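Local coordinates for probable adenylyl-sulfate kinase (Aeropyrum pernix, PDB 2YVU), which probably phosphorylates adenosine 5'-phosphosulfate with ATP to give 3'-phosphoadenylyl sulfate, the activated form of sulfate, at residues G49-R53 with T54-E58; L68-L71 with K72-W76; A78-L81 with A82-G85; R100-V103 with R104-E108. All coordinates share one frame; numbering follows the deposited sequence.

Contact 1: G49-R53 with T54-E58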
loop_
_atom_site.group_PDB
_atom_site.type_symbol
_atom_site.label_atom_id
_atom_site.label_comp_id
_atom_site.label_asym_id
_atom_site.label_seq_id
_atom_site.Cartn_x
_atom_site.Cartn_y
_atom_site.Cartn_z
ATOM N N GLY A 49 8.574 -9.075 2.589
ATOM C CA GLY A 49 7.687 -10.186 2.261
ATOM C C GLY A 49 6.868 -10.752 3.399
ATOM O O GLY A 49 5.689 -11.053 3.237
ATOM N N ASP A 50 7.480 -10.904 4.562
ATOM C CA ASP A 50 6.759 -11.440 5.699
ATOM C C ASP A 50 5.588 -10.528 6.064
ATOM O O ASP A 50 4.506 -11.000 6.414
ATOM C CB ASP A 50 7.713 -11.633 6.886
ATOM C CG ASP A 50 8.624 -12.852 6.711
ATOM O OD1 ASP A 50 8.627 -13.450 5.611
ATOM O OD2 ASP A 50 9.344 -13.212 7.670
ATOM N N TRP A 51 5.791 -9.224 5.973
ATOM C CA TRP A 51 4.711 -8.294 6.282
ATOM C C TRP A 51 3.644 -8.405 5.207
ATOM O O TRP A 51 2.468 -8.605 5.496
ATOM C CB TRP A 51 5.234 -6.857 6.322
ATOM C CG TRP A 51 4.150 -5.826 6.221
ATOM C CD1 TRP A 51 3.288 -5.436 7.212
ATOM C CD2 TRP A 51 3.779 -5.083 5.051
ATOM N NE1 TRP A 51 2.405 -4.495 6.726
ATOM C CE2 TRP A 51 2.684 -4.261 5.404
ATOM C CE3 TRP A 51 4.264 -5.035 3.738
ATOM C CZ2 TRP A 51 2.067 -3.399 4.490
ATOM C CZ3 TRP A 51 3.653 -4.181 2.835
ATOM C CH2 TRP A 51 2.564 -3.374 3.215
ATOM N N ALA A 52 4.066 -8.280 3.955
ATOM C CA ALA A 52 3.144 -8.334 2.822
ATOM C C ALA A 52 2.304 -9.604 2.793
ATOM O O ALA A 52 1.118 -9.572 2.471
ATOM C CB ALA A 52 3.930 -8.215 1.515
ATOM N N ARG A 53 2.937 -10.723 3.121
ATOM C CA ARG A 53 2.295 -12.022 3.099
ATOM C C ARG A 53 1.040 -12.111 3.965
ATOM O O ARG A 53 0.144 -12.893 3.675
ATOM C CB ARG A 53 3.316 -13.076 3.516
ATOM C CG ARG A 53 2.888 -14.514 3.315
ATOM C CD ARG A 53 3.990 -15.437 3.807
ATOM N NE ARG A 53 4.607 -14.882 5.008
ATOM C CZ ARG A 53 5.382 -15.563 5.843
ATOM N NH1 ARG A 53 5.647 -16.849 5.618
ATOM N NH2 ARG A 53 5.895 -14.950 6.905
ATOM N N THR A 54 0.959 -11.315 5.026
ATOM C CA THR A 54 -0.227 -11.367 5.863
ATOM C C THR A 54 -1.074 -10.113 5.733
ATOM O O THR A 54 -2.041 -9.941 6.480
ATOM C CB THR A 54 0.124 -11.547 7.358
ATOM O OG1 THR A 54 0.911 -10.437 7.802
ATOM C CG2 THR A 54 0.898 -12.841 7.568
ATOM N N THR A 55 -0.738 -9.238 4.790
ATOM C CA THR A 55 -1.511 -8.006 4.663
ATOM C C THR A 55 -1.974 -7.631 3.258
ATOM O O THR A 55 -3.090 -7.932 2.870
ATOM C CB THR A 55 -0.725 -6.803 5.251
ATOM O OG1 THR A 55 0.470 -6.592 4.476
ATOM C CG2 THR A 55 -0.369 -7.059 6.733
ATOM N N VAL A 56 -1.105 -6.984 2.493
ATOM C CA VAL A 56 -1.468 -6.522 1.158
ATOM C C VAL A 56 -1.403 -7.551 0.045
ATOM O O VAL A 56 -2.033 -7.394 -0.997
ATOM C CB VAL A 56 -0.607 -5.284 0.772
ATOM C CG1 VAL A 56 -0.820 -4.179 1.807
ATOM C CG2 VAL A 56 0.868 -5.655 0.708
ATOM N N SER A 57 -0.650 -8.618 0.268
ATOM C CA SER A 57 -0.517 -9.663 -0.731
ATOM C C SER A 57 -0.779 -11.007 -0.055
ATOM O O SER A 57 -0.183 -12.007 -0.411
ATOM C CB SER A 57 0.899 -9.637 -1.318
ATOM O OG SER A 57 1.226 -8.340 -1.779
ATOM N N GLU A 58 -1.697 -11.017 0.904
ATOM C CA GLU A 58 -2.010 -12.221 1.675
ATOM C C GLU A 58 -2.449 -13.522 1.004
ATOM O O GLU A 58 -2.182 -14.599 1.541
ATOM C CB GLU A 58 -3.039 -11.894 2.757
ATOM C CG GLU A 58 -3.293 -13.058 3.707
ATOM C CD GLU A 58 -4.235 -12.698 4.837
ATOM O OE1 GLU A 58 -3.930 -13.066 5.993
ATOM O OE2 GLU A 58 -5.277 -12.054 4.575
#
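Beyond Trp51 and Ala52 the short helix 49-53 runs out into a loop that folds back on it, so that each of their carbonyls accepts two hydrogen bonds from it. Trp51 O takes Thr54 N (3.1 Å) and Thr55 OG1 (3.0 Å) from opposite faces of its plane; Ala52 O takes Thr55 N and, at 3.0 Å, Ser57 N in the same two-sided way. Thr55 OG1, set between its own N and carbonyl carbon (chi1 64°), also lies over the centre of one face of the Trp51 indole, 3.3 Å from CE2. At the far end of that ring Val56 CG1 approaches CH2 obliquely at 3.8 Å. Replacing Trp51 by an alanine would probably leave Thr55 OG1 and the Val56 methyls without the surface they rest on. Farther along the loop, Glu58 CA gives a CH...O contact to Arg53 O. The loop leads to helix 64-82, whose His70 and Ile77 pack on Ala52 and Val56. From the second subunit, Trp76 meets the Trp51 ring edge-to-face and Lys72 pairs with Glu58; this turn, which follows strand 44-48 and precedes helix 64-82, lies at the dimer interface.

Contact 2: L68-L71 with K72-W76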
loop_
_atom_site.group_PDB
_atom_site.type_symbol
_atom_site.label_atom_id
_atom_site.label_comp_id
_atom_site.label_asym_id
_atom_site.label_seq_id
_atom_site.Cartn_x
_atom_site.Cartn_y
_atom_site.Cartn_z
ATOM N N LEU A 68 4.748 -10.971 -9.908
ATOM C CA LEU A 68 4.778 -9.685 -10.596
ATOM C C LEU A 68 3.649 -8.791 -10.109
ATOM O O LEU A 68 3.866 -7.616 -9.794
ATOM C CB LEU A 68 4.632 -9.870 -12.111
ATOM C CG LEU A 68 5.868 -9.751 -13.003
ATOM C CD1 LEU A 68 5.434 -9.864 -14.466
ATOM C CD2 LEU A 68 6.570 -8.416 -12.760
ATOM N N ARG A 69 2.435 -9.335 -10.080
ATOM C CA ARG A 69 1.286 -8.553 -9.613
ATOM C C ARG A 69 1.614 -7.963 -8.252
ATOM O O ARG A 69 1.288 -6.822 -7.948
ATOM C CB ARG A 69 0.050 -9.437 -9.453
ATOM C CG ARG A 69 -0.931 -9.366 -10.593
ATOM C CD ARG A 69 -2.239 -10.066 -10.237
ATOM N NE ARG A 69 -3.257 -9.819 -11.250
ATOM C CZ ARG A 69 -3.174 -10.223 -12.513
ATOM N NH1 ARG A 69 -2.113 -10.904 -12.929
ATOM N NH2 ARG A 69 -4.149 -9.944 -13.368
ATOM N N HIS A 70 2.269 -8.782 -7.443
ATOM C CA HIS A 70 2.655 -8.430 -6.084
ATOM C C HIS A 70 3.669 -7.302 -6.062
ATOM O O HIS A 70 3.487 -6.312 -5.354
ATOM C CB HIS A 70 3.182 -9.702 -5.427
ATOM C CG HIS A 70 4.079 -9.480 -4.260
ATOM N ND1 HIS A 70 3.635 -8.961 -3.063
ATOM C CD2 HIS A 70 5.382 -9.796 -4.075
ATOM C CE1 HIS A 70 4.624 -8.974 -2.189
ATOM N NE2 HIS A 70 5.696 -9.475 -2.778
ATOM N N LEU A 71 4.722 -7.443 -6.859
ATOM C CA LEU A 71 5.771 -6.441 -6.930
ATOM C C LEU A 71 5.269 -5.104 -7.469
ATOM O O LEU A 71 5.685 -4.039 -7.005
ATOM C CB LEU A 71 6.931 -6.970 -7.786
ATOM C CG LEU A 71 7.654 -8.166 -7.139
ATOM C CD1 LEU A 71 8.715 -8.726 -8.090
ATOM C CD2 LEU A 71 8.312 -7.731 -5.814
ATOM N N LYS A 72 4.386 -5.149 -8.455
ATOM C CA LYS A 72 3.836 -3.920 -9.006
ATOM C C LYS A 72 3.025 -3.246 -7.889
ATOM O O LYS A 72 3.010 -2.032 -7.740
ATOM C CB LYS A 72 2.921 -4.238 -10.188
ATOM C CG LYS A 72 2.124 -3.033 -10.673
ATOM C CD LYS A 72 1.269 -3.389 -11.878
ATOM C CE LYS A 72 0.622 -2.139 -12.478
ATOM N NZ LYS A 72 -0.237 -2.471 -13.665
ATOM N N ARG A 73 2.343 -4.063 -7.106
ATOM C CA ARG A 73 1.543 -3.564 -6.014
ATOM C C ARG A 73 2.429 -2.892 -4.979
ATOM O O ARG A 73 2.107 -1.816 -4.481
ATOM C CB ARG A 73 0.779 -4.716 -5.385
ATOM C CG ARG A 73 -0.023 -4.311 -4.209
ATOM C CD ARG A 73 -1.147 -5.282 -4.065
ATOM N NE ARG A 73 -0.635 -6.574 -3.716
ATOM C CZ ARG A 73 -1.048 -7.713 -4.251
ATOM N NH1 ARG A 73 -1.997 -7.735 -5.184
ATOM N NH2 ARG A 73 -0.498 -8.831 -3.838
ATOM N N ILE A 74 3.547 -3.533 -4.654
ATOM C CA ILE A 74 4.477 -2.962 -3.688
ATOM C C ILE A 74 5.021 -1.639 -4.206
ATOM O O ILE A 74 5.160 -0.687 -3.452
ATOM C CB ILE A 74 5.665 -3.908 -3.414
ATOM C CG1 ILE A 74 5.171 -5.154 -2.663
ATOM C CG2 ILE A 74 6.732 -3.180 -2.597
ATOM C CD1 ILE A 74 4.373 -4.831 -1.395
ATOM N N ALA A 75 5.330 -1.596 -5.503
ATOM C CA ALA A 75 5.859 -0.392 -6.135
ATOM C C ALA A 75 4.875 0.786 -5.978
ATOM O O ALA A 75 5.255 1.931 -5.779
ATOM C CB ALA A 75 6.100 -0.669 -7.613
ATOM N N TRP A 76 3.596 0.502 -6.067
ATOM C CA TRP A 76 2.643 1.585 -5.929
ATOM C C TRP A 76 2.514 2.088 -4.510
ATOM O O TRP A 76 2.424 3.300 -4.290
ATOM C CB TRP A 76 1.303 1.155 -6.473
ATOM C CG TRP A 76 1.227 1.485 -7.926
ATOM C CD1 TRP A 76 1.440 0.646 -8.982
ATOM C CD2 TRP A 76 0.962 2.775 -8.479
ATOM N NE1 TRP A 76 1.319 1.337 -10.160
ATOM C CE2 TRP A 76 1.023 2.647 -9.880
ATOM C CE3 TRP A 76 0.677 4.030 -7.919
ATOM C CZ2 TRP A 76 0.806 3.732 -10.741
ATOM C CZ3 TRP A 76 0.460 5.112 -8.776
ATOM C CH2 TRP A 76 0.525 4.951 -10.172
#
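His70 and Ile74, one turn apart on helix 64-82, lie side by side and point the same way: Ile74 CG1 sits over one face of the imidazole in a CH-pi contact, 4.3 Å from its centroid. With CG anti to the backbone N (chi1 158°), the His70 ring stands beside Ile74, while the NH2 of Arg73 comes to the ring's edge near its plane. The backbone acceptors are met in regular alpha-helical order: Lys72 N bonds Leu68 O, Arg73 N bonds Arg69 O, Ile74 N bonds His70 O and Ala75 N bonds Leu71 O, all at 2.9 to 3.1 Å. The polar ends of the side chains find their partners beyond the helix. His70 ND1 and Arg73 NH2 both bond Ser57 OG, so one hydroxyl ties the two residues to the preceding loop. Bent at chi3 (67°), Arg73 brings its guanidinium over the backbone, with His70 CA 3.9 Å from NH2 and lying toward the rim of one face. Lys72, fully extended, instead carries NZ to Glu58 of the second subunit in a salt bridge. Weak bonds run from Arg73 NH1 to Val56 O and from Arg69 NE to Glu58 O, both acceptors again on the second subunit. Within the chain, Leu71 and Ile74 pack on Trp17 of the central strand 14-19, Leu71 also touches Ser94, probably the phosphorylated serine, and Leu68, Lys72 and Ala75 meet helix 97-109.

Contact 3: A78-L81 with A82-G85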
loop_
_atom_site.group_PDB
_atom_site.type_symbol
_atom_site.label_atom_id
_atom_site.label_comp_id
_atom_site.label_asym_id
_atom_site.label_seq_id
_atom_site.Cartn_x
_atom_site.Cartn_y
_atom_site.Cartn_z
ATOM N N ALA A 78 4.800 1.894 -2.292
ATOM C CA ALA A 78 6.050 2.615 -2.041
ATOM C C ALA A 78 5.998 4.016 -2.658
ATOM O O ALA A 78 6.453 4.974 -2.073
ATOM C CB ALA A 78 7.227 1.841 -2.635
ATOM N N ARG A 79 5.443 4.120 -3.855
ATOM C CA ARG A 79 5.355 5.402 -4.534
ATOM C C ARG A 79 4.437 6.369 -3.759
ATOM O O ARG A 79 4.768 7.545 -3.557
ATOM C CB ARG A 79 4.862 5.161 -5.968
ATOM C CG ARG A 79 4.382 6.391 -6.723
ATOM C CD ARG A 79 4.116 6.031 -8.193
ATOM N NE ARG A 79 3.453 7.096 -8.948
ATOM C CZ ARG A 79 3.242 7.062 -10.266
ATOM N NH1 ARG A 79 3.644 6.024 -10.991
ATOM N NH2 ARG A 79 2.612 8.060 -10.865
ATOM N N LEU A 80 3.288 5.864 -3.311
ATOM C CA LEU A 80 2.362 6.684 -2.551
ATOM C C LEU A 80 3.002 7.169 -1.253
ATOM O O LEU A 80 2.873 8.327 -0.888
ATOM C CB LEU A 80 1.102 5.893 -2.216
ATOM C CG LEU A 80 -0.162 6.130 -3.047
ATOM C CD1 LEU A 80 0.167 6.313 -4.495
ATOM C CD2 LEU A 80 -1.099 4.932 -2.838
ATOM N N LEU A 81 3.676 6.286 -0.541
ATOM C CA LEU A 81 4.288 6.708 0.715
ATOM C C LEU A 81 5.390 7.734 0.446
ATOM O O LEU A 81 5.472 8.785 1.100
ATOM C CB LEU A 81 4.870 5.496 1.459
ATOM C CG LEU A 81 3.873 4.540 2.152
ATOM C CD1 LEU A 81 4.557 3.209 2.492
ATOM C CD2 LEU A 81 3.331 5.184 3.421
ATOM N N ALA A 82 6.226 7.437 -0.538
ATOM C CA ALA A 82 7.347 8.310 -0.844
ATOM C C ALA A 82 6.937 9.695 -1.328
ATOM O O ALA A 82 7.591 10.682 -0.987
ATOM C CB ALA A 82 8.277 7.631 -1.859
ATOM N N ARG A 83 5.875 9.787 -2.120
ATOM C CA ARG A 83 5.451 11.103 -2.572
ATOM C C ARG A 83 4.873 11.888 -1.404
ATOM O O ARG A 83 4.584 13.079 -1.539
ATOM C CB ARG A 83 4.436 11.020 -3.732
ATOM C CG ARG A 83 3.014 10.584 -3.402
ATOM C CD ARG A 83 2.314 10.315 -4.724
ATOM N NE ARG A 83 0.872 10.080 -4.631
ATOM C CZ ARG A 83 0.152 9.621 -5.652
ATOM N NH1 ARG A 83 0.760 9.352 -6.807
ATOM N NH2 ARG A 83 -1.161 9.452 -5.542
ATOM N N ASN A 84 4.700 11.232 -0.254
ATOM C CA ASN A 84 4.196 11.950 0.912
ATOM C C ASN A 84 5.263 12.126 1.972
ATOM O O ASN A 84 4.957 12.211 3.153
ATOM C CB ASN A 84 2.959 11.262 1.499
ATOM C CG ASN A 84 1.717 11.493 0.646
ATOM O OD1 ASN A 84 1.134 12.571 0.668
ATOM N ND2 ASN A 84 1.333 10.493 -0.128
ATOM N N GLY A 85 6.522 12.152 1.539
ATOM C CA GLY A 85 7.632 12.383 2.455
ATOM C C GLY A 85 8.257 11.222 3.199
ATOM O O GLY A 85 9.136 11.431 4.016
#
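One face of the Arg83 guanidinium is taken by Leu80 CD1, which stands over its centre 3.5 Å from CZ; the Arg79 guanidinium is turned about 70° to it, and Arg79 NE comes obliquely to within 4.1 Å of Arg83 NH1. Helix 64-82 ends here in a Schellman motif, Gly85 N bonding Ala82 O (3.1 Å) and Val86 N bonding Leu81 O, with Gly85 as the C-prime residue closing a type I turn from Ala82. Glu110 binds both arginines through OE2, which would offset the nearness of their like charges. Arg83 also reaches Glu45 of the second subunit through NE, its chain running extended beside Leu80 after CG has entered the space between the backbone N and carbonyl carbon (chi1 74°). A serine in place of Arg83 would probably strip Leu80 CD1 of its flat cover and leave Glu45 of the second subunit without this charged mate. Helical bonds persist from Ala82 N to Ala78 O and from Arg83 N to Arg79 O, the latter 2.9 Å long. Then the pattern changes: Asn84 N bonds Leu81 O at 2.9 Å from above the carbonyl plane. At the phi of Gly85, 86°, a side chain would collide with the carbonyl oxygen of Asn84, so the position suits glycine. The chain passes on into strand 87-91, where Val88 packs on Ala78 and Leu81; Leu81 also meets Leu81 of the second subunit. The Asn84 amide turns back on the last turn, ND2 giving Leu80 O a 2.8 Å hydrogen bond and also bonding Glu45 of that subunit.

Contact 4: R100-V103 with R104-E108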
loop_
_atom_site.group_PDB
_atom_site.type_symbol
_atom_site.label_atom_id
_atom_site.label_comp_id
_atom_site.label_asym_id
_atom_site.label_seq_id
_atom_site.Cartn_x
_atom_site.Cartn_y
_atom_site.Cartn_z
ATOM N N ARG A 100 12.244 -6.108 -11.426
ATOM C CA ARG A 100 12.790 -4.987 -10.679
ATOM C C ARG A 100 12.799 -3.694 -11.515
ATOM O O ARG A 100 12.656 -2.603 -10.970
ATOM C CB ARG A 100 14.210 -5.316 -10.183
ATOM C CG ARG A 100 14.247 -6.472 -9.169
ATOM C CD ARG A 100 15.541 -6.482 -8.351
ATOM N NE ARG A 100 16.722 -6.481 -9.209
ATOM C CZ ARG A 100 17.251 -7.561 -9.776
ATOM N NH1 ARG A 100 16.716 -8.769 -9.576
ATOM N NH2 ARG A 100 18.310 -7.427 -10.564
ATOM N N ASN A 101 12.952 -3.813 -12.834
ATOM C CA ASN A 101 12.940 -2.631 -13.703
ATOM C C ASN A 101 11.532 -2.036 -13.755
ATOM O O ASN A 101 11.355 -0.824 -13.813
ATOM C CB ASN A 101 13.415 -3.003 -15.116
ATOM C CG ASN A 101 14.884 -3.394 -15.144
ATOM O OD1 ASN A 101 15.405 -3.804 -16.184
ATOM N ND2 ASN A 101 15.564 -3.269 -13.992
ATOM N N MET A 102 10.539 -2.909 -13.737
ATOM C CA MET A 102 9.137 -2.501 -13.730
ATOM C C MET A 102 8.832 -1.762 -12.403
ATOM O O MET A 102 8.112 -0.764 -12.378
ATOM C CB MET A 102 8.269 -3.751 -13.885
ATOM C CG MET A 102 6.787 -3.519 -13.781
ATOM S SD MET A 102 6.229 -3.543 -12.072
ATOM C CE MET A 102 6.142 -5.333 -11.751
ATOM N N VAL A 103 9.399 -2.243 -11.298
ATOM C CA VAL A 103 9.190 -1.584 -10.006
ATOM C C VAL A 103 9.842 -0.197 -10.063
ATOM O O VAL A 103 9.214 0.802 -9.719
ATOM C CB VAL A 103 9.811 -2.386 -8.857
ATOM C CG1 VAL A 103 9.791 -1.556 -7.577
ATOM C CG2 VAL A 103 9.029 -3.681 -8.652
ATOM N N ARG A 104 11.094 -0.143 -10.522
ATOM C CA ARG A 104 11.821 1.122 -10.657
ATOM C C ARG A 104 11.034 2.146 -11.458
ATOM O O ARG A 104 10.950 3.318 -11.061
ATOM C CB ARG A 104 13.165 0.909 -11.369
ATOM C CG ARG A 104 13.893 2.214 -11.733
ATOM C CD ARG A 104 15.235 1.979 -12.505
ATOM N NE ARG A 104 16.273 1.318 -11.703
ATOM C CZ ARG A 104 17.021 1.924 -10.777
ATOM N NH1 ARG A 104 16.862 3.218 -10.508
ATOM N NH2 ARG A 104 17.961 1.245 -10.136
ATOM N N ARG A 105 10.488 1.707 -12.596
ATOM C CA ARG A 105 9.717 2.577 -13.485
ATOM C C ARG A 105 8.558 3.260 -12.777
ATOM O O ARG A 105 8.334 4.463 -12.923
ATOM C CB ARG A 105 9.141 1.789 -14.671
ATOM C CG ARG A 105 10.147 1.377 -15.732
ATOM C CD ARG A 105 9.464 1.119 -17.096
ATOM N NE ARG A 105 8.426 0.082 -17.057
ATOM C CZ ARG A 105 8.657 -1.229 -17.071
ATOM N NH1 ARG A 105 9.901 -1.691 -17.126
ATOM N NH2 ARG A 105 7.639 -2.081 -17.029
ATOM N N ILE A 106 7.793 2.469 -12.042
ATOM C CA ILE A 106 6.654 2.994 -11.323
ATOM C C ILE A 106 7.094 4.063 -10.347
ATOM O O ILE A 106 6.484 5.133 -10.282
ATOM C CB ILE A 106 5.913 1.863 -10.603
ATOM C CG1 ILE A 106 5.195 1.010 -11.660
ATOM C CG2 ILE A 106 4.969 2.436 -9.546
ATOM C CD1 ILE A 106 4.658 -0.330 -11.165
ATOM N N VAL A 107 8.173 3.805 -9.618
ATOM C CA VAL A 107 8.662 4.795 -8.637
ATOM C C VAL A 107 9.233 6.068 -9.306
ATOM O O VAL A 107 8.903 7.206 -8.910
ATOM C CB VAL A 107 9.741 4.154 -7.707
ATOM C CG1 VAL A 107 10.334 5.191 -6.760
ATOM C CG2 VAL A 107 9.087 2.992 -6.879
ATOM N N GLU A 108 10.055 5.876 -10.336
ATOM C CA GLU A 108 10.699 6.990 -11.031
ATOM C C GLU A 108 9.715 7.891 -11.754
ATOM O O GLU A 108 9.954 9.083 -11.886
ATOM C CB GLU A 108 11.763 6.470 -12.005
ATOM C CG GLU A 108 12.864 5.718 -11.287
ATOM C CD GLU A 108 14.089 5.475 -12.133
ATOM O OE1 GLU A 108 13.954 5.284 -13.361
ATOM O OE2 GLU A 108 15.196 5.451 -11.559
HETATM O O HOH W 1 16.070 -1.688 -11.924
#
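Met102 meets two residues of the following turn. Its SD lies 3.7 Å from Ile106 CD1, the two side chains running side by side, while Arg105 crosses at about a right angle and brings NH2 to 3.6 Å from Met102 CB. The Arg105 guanidinium lies against the backbone, with Met102 CA 3.4 Å above its plane toward the rim; a bend at chi3 (-58°) folds it back there. On another side of the helix Arg104 has two neighbours at the edge of its guanidinium, in plane. NH1 donates to Glu108 OE2 at 3.0 Å in a salt bridge that reaches the carboxylate from above its plane, and NE donates to a water at 3.0 Å. That water also accepts a weak bond from Asn101 ND2, linking the two side chains across the turn. These side chains project from helix 97-109, part of the P-loop NTPase fold of this kinase, in which helices flank a parallel sheet. Arg104 N bonds Arg100 O at 2.9 Å, Arg105 N bonds Asn101 O, and the next two bonds, Ile106 N to Met102 O and Val107 N to Val103 O, are longer. Farther out, Glu116 joins Arg100 and Arg104, one carboxylate oxygen to each. Arg100 NH1 also bonds the backbone O of Ser94, which probably forms the phosphoserine intermediate. Val103 and Val107 turn to strands 14-19 and 114-120; toward helix 64-82, Met102 packs on Leu68 and Lys72, and Ile106 on Lys72.

Contacts 1, 2 and 3 follow the chain from helix 49-53 and the loop after it to the end of helix 64-82, and all three touch the second subunit. Contact 1 is joined to contact 2, their centres 12 Å apart, by Ser57 OG, 2.7 Å from Arg73 NH2 and 2.8 Å from His70 ND1. Contact 4 lies beside contact 2 at about 10 Å between centres, with Lys72 CG 3.7 Å from Ile106 CD1, and meets contact 3 where Arg79 NH1 approaches Ile106 O. Contacts 2 and 4 both border the probable active site: the side chains of Leu71 and Arg100 each come about 4 Å from that of Ser94. Contact 3 lies away from it.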